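Long-range contacts in chitosanase (Bacillus subtilis subsp. subtilis str. 168, PDB 7C6C), which hydrolyses internal beta-(1->4) linkages between D-glucosamine residues of partly acetylated chitosan, as a secreted glycoside hydrolase of family 46: residues D127-A136 against S170-L181; E24-R32 against W97-R107. All coordinates share one frame; numbering follows the deposited sequence.

Contact 1: D127-A136 against S170-L181; sequences DNAGLKTALA and SPKDGIDEKKWL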
loop_
_atom_site.group_PDB
_atom_site.type_symbol
_atom_site.label_atom_id
_atom_site.label_comp_id
_atom_site.label_asym_id
_atom_site.label_seq_id
_atom_site.Cartn_x
_atom_site.Cartn_y
_atom_site.Cartn_z
ATOM N N ASP A 127 -16.861 1.033 -1.355
ATOM C CA ASP A 127 -18.265 0.935 -1.734
ATOM C C ASP A 127 -19.106 0.426 -0.575
ATOM O O ASP A 127 -20.197 0.946 -0.313
ATOM C CB ASP A 127 -18.425 -0.008 -2.927
ATOM C CG ASP A 127 -17.830 0.546 -4.201
ATOM O OD1 ASP A 127 -17.495 1.748 -4.235
ATOM O OD2 ASP A 127 -17.704 -0.232 -5.173
ATOM N N ASN A 128 -18.611 -0.592 0.137
ATOM C CA ASN A 128 -19.361 -1.134 1.266
ATOM C C ASN A 128 -19.558 -0.098 2.364
ATOM O O ASN A 128 -20.583 -0.119 3.058
ATOM C CB ASN A 128 -18.662 -2.376 1.825
ATOM C CG ASN A 128 -18.584 -3.513 0.819
ATOM O OD1 ASN A 128 -19.359 -3.570 -0.135
ATOM N ND2 ASN A 128 -17.653 -4.437 1.042
ATOM N N ALA A 129 -18.596 0.804 2.540
ATOM C CA ALA A 129 -18.693 1.864 3.534
ATOM C C ALA A 129 -19.426 3.097 3.022
ATOM O O ALA A 129 -19.591 4.060 3.778
ATOM C CB ALA A 129 -17.297 2.252 4.034
ATOM N N GLY A 130 -19.862 3.094 1.764
ATOM C CA GLY A 130 -20.558 4.242 1.220
ATOM C C GLY A 130 -19.685 5.446 0.938
ATOM O O GLY A 130 -20.189 6.570 0.896
ATOM N N LEU A 131 -18.384 5.246 0.746
ATOM C CA LEU A 131 -17.500 6.370 0.474
ATOM C C LEU A 131 -17.783 6.918 -0.918
ATOM O O LEU A 131 -17.892 6.161 -1.888
ATOM C CB LEU A 131 -16.039 5.930 0.590
ATOM C CG LEU A 131 -15.673 5.276 1.925
ATOM C CD1 LEU A 131 -14.181 5.042 2.021
ATOM C CD2 LEU A 131 -16.157 6.115 3.092
ATOM N N LYS A 132 -17.929 8.239 -1.015
ATOM C CA LYS A 132 -18.165 8.882 -2.296
ATOM C C LYS A 132 -17.013 9.745 -2.785
ATOM O O LYS A 132 -16.950 10.030 -3.985
ATOM C CB LYS A 132 -19.436 9.744 -2.241
ATOM C CG LYS A 132 -20.712 8.948 -2.024
ATOM C CD LYS A 132 -21.931 9.864 -2.002
ATOM C CE LYS A 132 -23.229 9.073 -1.940
ATOM N NZ LYS A 132 -24.409 9.974 -1.830
ATOM N N THR A 133 -16.107 10.169 -1.908
ATOM C CA THR A 133 -15.084 11.118 -2.320
ATOM C C THR A 133 -13.843 10.400 -2.828
ATOM O O THR A 133 -13.464 9.329 -2.345
ATOM C CB THR A 133 -14.686 12.086 -1.199
ATOM O OG1 THR A 133 -13.989 11.380 -0.163
ATOM C CG2 THR A 133 -15.897 12.827 -0.629
ATOM N N ALA A 134 -13.196 11.023 -3.809
ATOM C CA ALA A 134 -11.949 10.476 -4.316
ATOM C C ALA A 134 -10.883 10.445 -3.228
ATOM O O ALA A 134 -10.092 9.496 -3.162
ATOM C CB ALA A 134 -11.474 11.287 -5.521
ATOM N N LEU A 135 -10.835 11.472 -2.371
ATOM C CA LEU A 135 -9.822 11.483 -1.321
ATOM C C LEU A 135 -10.008 10.305 -0.369
ATOM O O LEU A 135 -9.046 9.617 -0.021
ATOM C CB LEU A 135 -9.819 12.812 -0.564
ATOM C CG LEU A 135 -8.862 12.852 0.635
ATOM C CD1 LEU A 135 -7.405 12.575 0.236
ATOM C CD2 LEU A 135 -8.968 14.172 1.366
ATOM N N ALA A 136 -11.243 10.041 0.060
ATOM C CA ALA A 136 -11.440 8.910 0.964
ATOM C C ALA A 136 -11.043 7.597 0.300
ATOM O O ALA A 136 -10.395 6.749 0.924
ATOM C CB ALA A 136 -12.882 8.852 1.455
ATOM N N SER A 170 -20.764 4.095 9.354
ATOM C CA SER A 170 -20.054 4.466 8.141
ATOM C C SER A 170 -20.834 5.536 7.402
ATOM O O SER A 170 -21.990 5.819 7.731
ATOM C CB SER A 170 -19.904 3.239 7.244
ATOM O OG SER A 170 -21.153 2.900 6.664
ATOM N N PRO A 171 -20.235 6.170 6.388
ATOM C CA PRO A 171 -21.028 7.101 5.566
ATOM C C PRO A 171 -22.264 6.472 4.946
ATOM O O PRO A 171 -23.273 7.167 4.764
ATOM C CB PRO A 171 -20.018 7.582 4.516
ATOM C CG PRO A 171 -18.721 7.545 5.248
ATOM C CD PRO A 171 -18.793 6.284 6.087
ATOM N N LYS A 172 -22.224 5.173 4.634
ATOM C CA LYS A 172 -23.424 4.494 4.155
ATOM C C LYS A 172 -24.553 4.570 5.177
ATOM O O LYS A 172 -25.725 4.683 4.802
ATOM C CB LYS A 172 -23.103 3.038 3.812
ATOM C CG LYS A 172 -24.322 2.184 3.506
ATOM C CD LYS A 172 -23.996 1.096 2.495
ATOM C CE LYS A 172 -23.728 1.682 1.115
ATOM N NZ LYS A 172 -23.144 0.672 0.183
ATOM N N ASP A 173 -24.218 4.535 6.468
ATOM C CA ASP A 173 -25.205 4.660 7.534
ATOM C C ASP A 173 -25.670 6.094 7.749
ATOM O O ASP A 173 -26.569 6.319 8.565
ATOM C CB ASP A 173 -24.619 4.129 8.841
ATOM C CG ASP A 173 -24.216 2.673 8.751
ATOM O OD1 ASP A 173 -24.956 1.884 8.124
ATOM O OD2 ASP A 173 -23.157 2.322 9.307
ATOM N N GLY A 174 -25.079 7.067 7.055
ATOM C CA GLY A 174 -25.465 8.457 7.195
ATOM C C GLY A 174 -24.441 9.340 7.866
ATOM O O GLY A 174 -24.673 10.549 7.977
ATOM N N ILE A 175 -23.314 8.787 8.317
ATOM C CA ILE A 175 -22.278 9.606 8.933
ATOM C C ILE A 175 -21.627 10.483 7.872
ATOM O O ILE A 175 -21.351 10.033 6.751
ATOM C CB ILE A 175 -21.245 8.715 9.643
ATOM C CG1 ILE A 175 -21.928 7.842 10.699
ATOM C CG2 ILE A 175 -20.144 9.562 10.273
ATOM C CD1 ILE A 175 -22.787 8.619 11.674
ATOM N N ASP A 176 -21.393 11.747 8.218
ATOM C CA ASP A 176 -20.727 12.662 7.303
ATOM C C ASP A 176 -19.370 12.096 6.900
ATOM O O ASP A 176 -18.556 11.734 7.754
ATOM C CB ASP A 176 -20.551 14.016 7.983
ATOM C CG ASP A 176 -19.887 15.033 7.085
ATOM O OD1 ASP A 176 -18.645 15.046 7.016
ATOM O OD2 ASP A 176 -20.612 15.814 6.435
ATOM N N GLU A 177 -19.125 12.030 5.588
ATOM C CA GLU A 177 -17.928 11.353 5.097
ATOM C C GLU A 177 -16.656 12.103 5.475
ATOM O O GLU A 177 -15.618 11.480 5.737
ATOM C CB GLU A 177 -18.010 11.141 3.586
ATOM C CG GLU A 177 -16.754 10.511 2.993
ATOM C CD GLU A 177 -16.942 10.022 1.572
ATOM O OE1 GLU A 177 -18.101 9.874 1.126
ATOM O OE2 GLU A 177 -15.929 9.766 0.897
ATOM N N LYS A 178 -16.701 13.437 5.499
ATOM C CA LYS A 178 -15.508 14.187 5.874
ATOM C C LYS A 178 -15.160 13.965 7.341
ATOM O O LYS A 178 -13.988 13.773 7.688
ATOM C CB LYS A 178 -15.694 15.671 5.550
ATOM C CG LYS A 178 -15.989 15.928 4.075
ATOM C CD LYS A 178 -16.007 17.411 3.735
ATOM C CE LYS A 178 -16.299 17.619 2.259
ATOM N NZ LYS A 178 -16.278 19.062 1.877
ATOM N N LYS A 179 -16.168 13.959 8.215
ATOM C CA LYS A 179 -15.928 13.647 9.618
ATOM C C LYS A 179 -15.451 12.213 9.786
ATOM O O LYS A 179 -14.526 11.946 10.562
ATOM C CB LYS A 179 -17.207 13.872 10.423
ATOM C CG LYS A 179 -16.997 13.885 11.930
ATOM C CD LYS A 179 -18.219 14.431 12.660
ATOM C CE LYS A 179 -19.206 13.326 13.006
ATOM N NZ LYS A 179 -20.537 13.865 13.419
ATOM N N TRP A 180 -16.070 11.278 9.062
ATOM C CA TRP A 180 -15.659 9.880 9.135
ATOM C C TRP A 180 -14.204 9.710 8.719
ATOM O O TRP A 180 -13.444 8.983 9.375
ATOM C CB TRP A 180 -16.568 9.035 8.245
ATOM C CG TRP A 180 -16.325 7.558 8.342
ATOM C CD1 TRP A 180 -16.938 6.682 9.188
ATOM C CD2 TRP A 180 -15.407 6.785 7.559
ATOM N NE1 TRP A 180 -16.459 5.410 8.982
ATOM C CE2 TRP A 180 -15.519 5.446 7.985
ATOM C CE3 TRP A 180 -14.502 7.095 6.538
ATOM C CZ2 TRP A 180 -14.759 4.421 7.428
ATOM C CZ3 TRP A 180 -13.749 6.074 5.985
ATOM C CH2 TRP A 180 -13.881 4.755 6.432
ATOM N N LEU A 181 -13.797 10.369 7.629
ATOM C CA LEU A 181 -12.427 10.216 7.151
ATOM C C LEU A 181 -11.424 10.795 8.140
ATOM O O LEU A 181 -10.337 10.240 8.321
ATOM C CB LEU A 181 -12.271 10.858 5.775
ATOM C CG LEU A 181 -10.924 10.615 5.086
ATOM C CD1 LEU A 181 -10.724 9.131 4.800
ATOM C CD2 LEU A 181 -10.828 11.454 3.818
HETATM O O HOH W 1 -20.718 0.256 6.032
#

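Contact 2: E24-R32 against W97-R107; sequences EIQYGYVER and WKSLANDKEFR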
loop_
_atom_site.group_PDB
_atom_site.type_symbol
_atom_site.label_atom_id
_atom_site.label_comp_id
_atom_site.label_asym_id
_atom_site.label_seq_id
_atom_site.Cartn_x
_atom_site.Cartn_y
_atom_site.Cartn_z
ATOM N N GLU A 24 7.623 9.092 -8.757
ATOM C CA GLU A 24 7.811 8.084 -9.791
ATOM C C GLU A 24 7.690 6.700 -9.163
ATOM O O GLU A 24 8.501 6.330 -8.308
ATOM C CB GLU A 24 9.182 8.244 -10.435
ATOM C CG GLU A 24 9.471 7.193 -11.491
ATOM C CD GLU A 24 10.884 7.274 -12.030
ATOM O OE1 GLU A 24 11.839 6.968 -11.279
ATOM O OE2 GLU A 24 11.039 7.634 -13.212
ATOM N N ILE A 25 6.690 5.932 -9.602
ATOM C CA ILE A 25 6.471 4.613 -9.021
ATOM C C ILE A 25 7.703 3.739 -9.234
ATOM O O ILE A 25 8.221 3.627 -10.352
ATOM C CB ILE A 25 5.204 3.978 -9.609
ATOM C CG1 ILE A 25 3.963 4.801 -9.240
ATOM C CG2 ILE A 25 5.063 2.548 -9.130
ATOM C CD1 ILE A 25 2.732 4.380 -10.010
ATOM N N GLN A 26 8.181 3.113 -8.157
ATOM C CA GLN A 26 9.438 2.354 -8.164
ATOM C C GLN A 26 9.162 0.860 -8.302
ATOM O O GLN A 26 9.057 0.127 -7.318
ATOM C CB GLN A 26 10.230 2.637 -6.895
ATOM C CG GLN A 26 10.653 4.077 -6.758
ATOM C CD GLN A 26 11.614 4.474 -7.841
ATOM O OE1 GLN A 26 12.704 3.916 -7.948
ATOM N NE2 GLN A 26 11.217 5.436 -8.662
ATOM N N TYR A 27 9.110 0.386 -9.541
ATOM C CA TYR A 27 8.902 -1.036 -9.776
ATOM C C TYR A 27 10.118 -1.880 -9.412
ATOM O O TYR A 27 9.965 -3.077 -9.143
ATOM C CB TYR A 27 8.519 -1.278 -11.231
ATOM C CG TYR A 27 7.124 -0.828 -11.597
ATOM C CD1 TYR A 27 6.855 0.500 -11.905
ATOM C CD2 TYR A 27 6.075 -1.735 -11.641
ATOM C CE1 TYR A 27 5.583 0.904 -12.253
ATOM C CE2 TYR A 27 4.802 -1.340 -11.989
ATOM C CZ TYR A 27 4.558 -0.020 -12.294
ATOM O OH TYR A 27 3.284 0.359 -12.644
ATOM N N GLY A 28 11.313 -1.299 -9.398
ATOM C CA GLY A 28 12.516 -2.064 -9.159
ATOM C C GLY A 28 12.980 -2.102 -7.733
ATOM O O GLY A 28 13.976 -2.760 -7.440
ATOM N N TYR A 29 12.268 -1.430 -6.834
ATOM C CA TYR A 29 12.673 -1.321 -5.440
ATOM C C TYR A 29 12.686 -2.684 -4.755
ATOM O O TYR A 29 11.739 -3.461 -4.868
ATOM C CB TYR A 29 11.650 -0.431 -4.748
ATOM C CG TYR A 29 11.797 -0.313 -3.259
ATOM C CD1 TYR A 29 12.844 0.413 -2.708
ATOM C CD2 TYR A 29 10.861 -0.883 -2.399
ATOM C CE1 TYR A 29 12.972 0.552 -1.339
ATOM C CE2 TYR A 29 10.980 -0.750 -1.031
ATOM C CZ TYR A 29 12.037 -0.026 -0.509
ATOM O OH TYR A 29 12.156 0.123 0.849
ATOM N N VAL A 30 13.752 -2.963 -4.012
ATOM C CA VAL A 30 13.803 -4.110 -3.107
ATOM C C VAL A 30 14.619 -3.707 -1.893
ATOM O O VAL A 30 15.747 -3.225 -2.042
ATOM C CB VAL A 30 14.445 -5.372 -3.724
ATOM C CG1 VAL A 30 14.459 -6.502 -2.694
ATOM C CG2 VAL A 30 13.733 -5.822 -4.973
ATOM N N GLU A 31 14.065 -3.918 -0.699
ATOM C CA GLU A 31 14.783 -3.623 0.530
ATOM C C GLU A 31 14.284 -4.520 1.654
ATOM O O GLU A 31 13.087 -4.781 1.761
ATOM C CB GLU A 31 14.558 -2.159 0.922
ATOM C CG GLU A 31 15.536 -1.651 1.949
ATOM C CD GLU A 31 15.419 -0.155 2.193
ATOM O OE1 GLU A 31 14.511 0.490 1.630
ATOM O OE2 GLU A 31 16.250 0.382 2.951
ATOM N N ARG A 32 15.209 -4.971 2.496
ATOM C CA ARG A 32 14.878 -5.592 3.770
ATOM C C ARG A 32 14.643 -4.482 4.784
ATOM O O ARG A 32 15.553 -3.694 5.060
ATOM C CB ARG A 32 16.086 -6.393 4.241
ATOM C CG ARG A 32 15.929 -7.868 4.329
ATOM C CD ARG A 32 17.061 -8.484 5.180
ATOM N NE ARG A 32 16.685 -8.595 6.591
ATOM C CZ ARG A 32 15.884 -9.538 7.088
ATOM N NH1 ARG A 32 15.407 -10.499 6.308
ATOM N NH2 ARG A 32 15.552 -9.519 8.370
ATOM N N TRP A 97 15.369 -8.745 -9.307
ATOM C CA TRP A 97 14.152 -7.945 -9.317
ATOM C C TRP A 97 14.449 -6.532 -9.812
ATOM O O TRP A 97 13.766 -6.006 -10.705
ATOM C CB TRP A 97 13.545 -7.934 -7.912
ATOM C CG TRP A 97 12.244 -7.186 -7.797
ATOM C CD1 TRP A 97 12.032 -5.849 -7.982
ATOM C CD2 TRP A 97 10.973 -7.745 -7.449
ATOM N NE1 TRP A 97 10.707 -5.545 -7.790
ATOM C CE2 TRP A 97 10.032 -6.692 -7.463
ATOM C CE3 TRP A 97 10.535 -9.037 -7.136
ATOM C CZ2 TRP A 97 8.682 -6.892 -7.179
ATOM C CZ3 TRP A 97 9.195 -9.236 -6.842
ATOM C CH2 TRP A 97 8.281 -8.166 -6.869
ATOM N N LYS A 98 15.490 -5.904 -9.259
ATOM C CA LYS A 98 15.806 -4.535 -9.652
ATOM C C LYS A 98 16.112 -4.441 -11.138
ATOM O O LYS A 98 15.757 -3.454 -11.787
ATOM C CB LYS A 98 16.986 -3.998 -8.844
ATOM C CG LYS A 98 17.314 -2.545 -9.170
ATOM C CD LYS A 98 18.498 -2.046 -8.367
ATOM C CE LYS A 98 18.930 -0.678 -8.862
ATOM N NZ LYS A 98 20.042 -0.119 -8.059
ATOM N N SER A 99 16.766 -5.464 -11.695
ATOM C CA SER A 99 17.132 -5.434 -13.107
ATOM C C SER A 99 15.915 -5.389 -14.016
ATOM O O SER A 99 16.048 -5.020 -15.185
ATOM C CB SER A 99 17.982 -6.654 -13.461
ATOM O OG SER A 99 17.178 -7.810 -13.647
ATOM N N LEU A 100 14.738 -5.745 -13.504
ATOM C CA LEU A 100 13.508 -5.752 -14.278
ATOM C C LEU A 100 12.672 -4.500 -14.060
ATOM O O LEU A 100 11.504 -4.471 -14.469
ATOM C CB LEU A 100 12.701 -7.014 -13.971
ATOM C CG LEU A 100 13.323 -8.313 -14.496
ATOM C CD1 LEU A 100 12.689 -9.519 -13.797
ATOM C CD2 LEU A 100 13.172 -8.412 -16.018
ATOM N N ALA A 101 13.255 -3.463 -13.440
ATOM C CA ALA A 101 12.509 -2.257 -13.076
ATOM C C ALA A 101 11.772 -1.651 -14.260
ATOM O O ALA A 101 10.672 -1.108 -14.101
ATOM C CB ALA A 101 13.460 -1.218 -12.486
ATOM N N ASN A 102 12.373 -1.704 -15.448
ATOM C CA ASN A 102 11.813 -1.074 -16.637
ATOM C C ASN A 102 11.295 -2.087 -17.647
ATOM O O ASN A 102 11.016 -1.726 -18.797
ATOM C CB ASN A 102 12.837 -0.120 -17.251
ATOM C CG ASN A 102 13.171 1.008 -16.311
ATOM O OD1 ASN A 102 12.295 1.784 -15.942
ATOM N ND2 ASN A 102 14.425 1.081 -15.879
ATOM N N ASP A 103 11.129 -3.339 -17.235
ATOM C CA ASP A 103 10.669 -4.380 -18.136
ATOM C C ASP A 103 9.149 -4.346 -18.229
ATOM O O ASP A 103 8.458 -4.380 -17.208
ATOM C CB ASP A 103 11.126 -5.736 -17.612
ATOM C CG ASP A 103 10.736 -6.857 -18.526
ATOM O OD1 ASP A 103 11.394 -7.033 -19.567
ATOM O OD2 ASP A 103 9.733 -7.528 -18.231
ATOM N N LYS A 104 8.630 -4.291 -19.454
ATOM C CA LYS A 104 7.191 -4.139 -19.648
ATOM C C LYS A 104 6.406 -5.276 -18.995
ATOM O O LYS A 104 5.420 -5.035 -18.287
ATOM C CB LYS A 104 6.883 -4.051 -21.143
ATOM C CG LYS A 104 5.410 -3.952 -21.466
ATOM C CD LYS A 104 5.173 -3.958 -22.973
ATOM C CE LYS A 104 3.694 -4.065 -23.300
ATOM N NZ LYS A 104 3.470 -4.063 -24.769
ATOM N N GLU A 105 6.828 -6.526 -19.213
ATOM C CA GLU A 105 6.073 -7.653 -18.669
ATOM C C GLU A 105 6.161 -7.706 -17.147
ATOM O O GLU A 105 5.172 -8.016 -16.474
ATOM C CB GLU A 105 6.549 -8.972 -19.285
ATOM C CG GLU A 105 6.155 -9.160 -20.753
ATOM C CD GLU A 105 4.690 -9.544 -20.965
ATOM O OE1 GLU A 105 3.928 -9.656 -19.980
ATOM O OE2 GLU A 105 4.299 -9.739 -22.136
ATOM N N PHE A 106 7.332 -7.416 -16.576
ATOM C CA PHE A 106 7.435 -7.454 -15.123
ATOM C C PHE A 106 6.593 -6.360 -14.485
ATOM O O PHE A 106 5.929 -6.591 -13.466
ATOM C CB PHE A 106 8.887 -7.340 -14.680
ATOM C CG PHE A 106 9.096 -7.706 -13.234
ATOM C CD1 PHE A 106 8.702 -8.955 -12.763
ATOM C CD2 PHE A 106 9.690 -6.817 -12.338
ATOM C CE1 PHE A 106 8.885 -9.306 -11.435
ATOM C CE2 PHE A 106 9.882 -7.172 -11.008
ATOM C CZ PHE A 106 9.477 -8.410 -10.558
ATOM N N ARG A 107 6.610 -5.159 -15.067
ATOM C CA ARG A 107 5.762 -4.090 -14.560
ATOM C C ARG A 107 4.291 -4.466 -14.670
ATOM O O ARG A 107 3.509 -4.212 -13.745
ATOM C CB ARG A 107 6.060 -2.778 -15.286
ATOM C CG ARG A 107 7.473 -2.260 -15.030
ATOM C CD ARG A 107 7.910 -1.223 -16.043
ATOM N NE ARG A 107 7.182 0.030 -15.888
ATOM C CZ ARG A 107 7.610 1.068 -15.169
ATOM N NH1 ARG A 107 8.762 0.996 -14.518
ATOM N NH2 ARG A 107 6.879 2.175 -15.092
HETATM O O HOH W 2 7.320 4.180 -12.903
HETATM O O HOH W 3 9.958 2.078 -11.812
#

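Contact 1: D127-A136 against S170-L181
Glu-177 binds Lys-132 and Thr-133 in the link between two helices, an example of one carboxylate gathering several donors. Glu-177 OE1 accepts from Lys-132 N at 2.7 Å on the syn side, in a nearly straight bond (168°). Glu-177 OE2 takes two donors from one face of its plane: Thr-133 N on the syn side at 2.8 Å, and Thr-133 OG1, 2.7 Å away and well above the carboxylate plane. A chi1 of 177° turns the Glu-177 chain away from its own backbone N, and its extended form reaches these donors. Thr-133 OG1 also N-caps the next helix, accepting from Ala-136 N at 3.1 Å. Further along, Lys-172 grips the end of the preceding helix: Lys-172 N donates to Ala-129 O at 3.0 Å, and its bent chain brings NZ to Asp-127 O. Gly-130 closes that helix in a Schellman motif. Between the polar patches, Leu-131 CD2 makes an off-centre CH-pi contact with the Trp-180 six-membered ring, and Pro-171 CD lies over one indole face; Trp-180 NE1 bonds to Asn-164 of helix 156-167. The contact thus joins the 104-128/134-147 connection to loop 170-176 and the first turns of helix 177-193, whose Leu-181 packs on Ala-136 and Val-139 of helix 134-147.

Contact 2: E24-R32 against W97-R107
Tyr-27 lies across Arg-107 at about a right angle, and the pairing illustrates how an arginine can serve a ring with both its aliphatic part and its guanidinium. Tyr-27 CB is 3.6 Å from Ala-101 O. Next, ring atoms CG and CD2 lie near Arg-107 CG, which sits over one face, 4.0 Å from the Tyr-27 ring centroid in a CH-pi contact; CE2 is near Arg-107 CB and O. A bend at chi3 (70°) brings the guanidinium to the other side of the ring, with Tyr-27 CD1 3.3 Å from Arg-107 NH1 and Tyr-27 CE1 3.4 Å from Arg-107 NH2, the two planes inclined by 37°. At the tip, OH bonds to Asp-111 of helix 104-128. The guanidinium is itself held by Arg-107 NH1 donating to Ala-101 O at 2.9 Å, within its own plane, and by two waters that link it to Ile-25 O. Tyr-27 O accepts from Trp-97 NE1 at 2.9 Å, the donor lying in the carbonyl plane, and also from Gln-110. Val-30 CG2 covers a face of this indole, 3.5 Å from Trp-97 CD1. The loop before strand 30-32 is thereby fastened to the junction of helices 93-99 and 104-128, with strand 39-41 and helix 52-63 also packing on Trp-97.

Both contacts are partly buried, combining enclosed residues with exposed ones, and they lie on opposite sides of the chain's centre, with about 34 Å between their centres. Helix 104-128 is common to them: contact 2 engages its first turn and contact 1 its last. Their chemistry differs accordingly. Contact 1 ties helix ends to a helix start and the loop before it, through a carboxylate that takes backbone and hydroxyl donors and a lysine, whereas contact 2 relies on aromatic faces, a guanidinium, bridging waters and one indole N-H to backbone carbonyl bond. Contact 1 lies away from the presumed catalytic residues; segment 24-32 also carries Tyr-29, whose side chain is about 6 Å from that of Glu-19, the predicted proton donor.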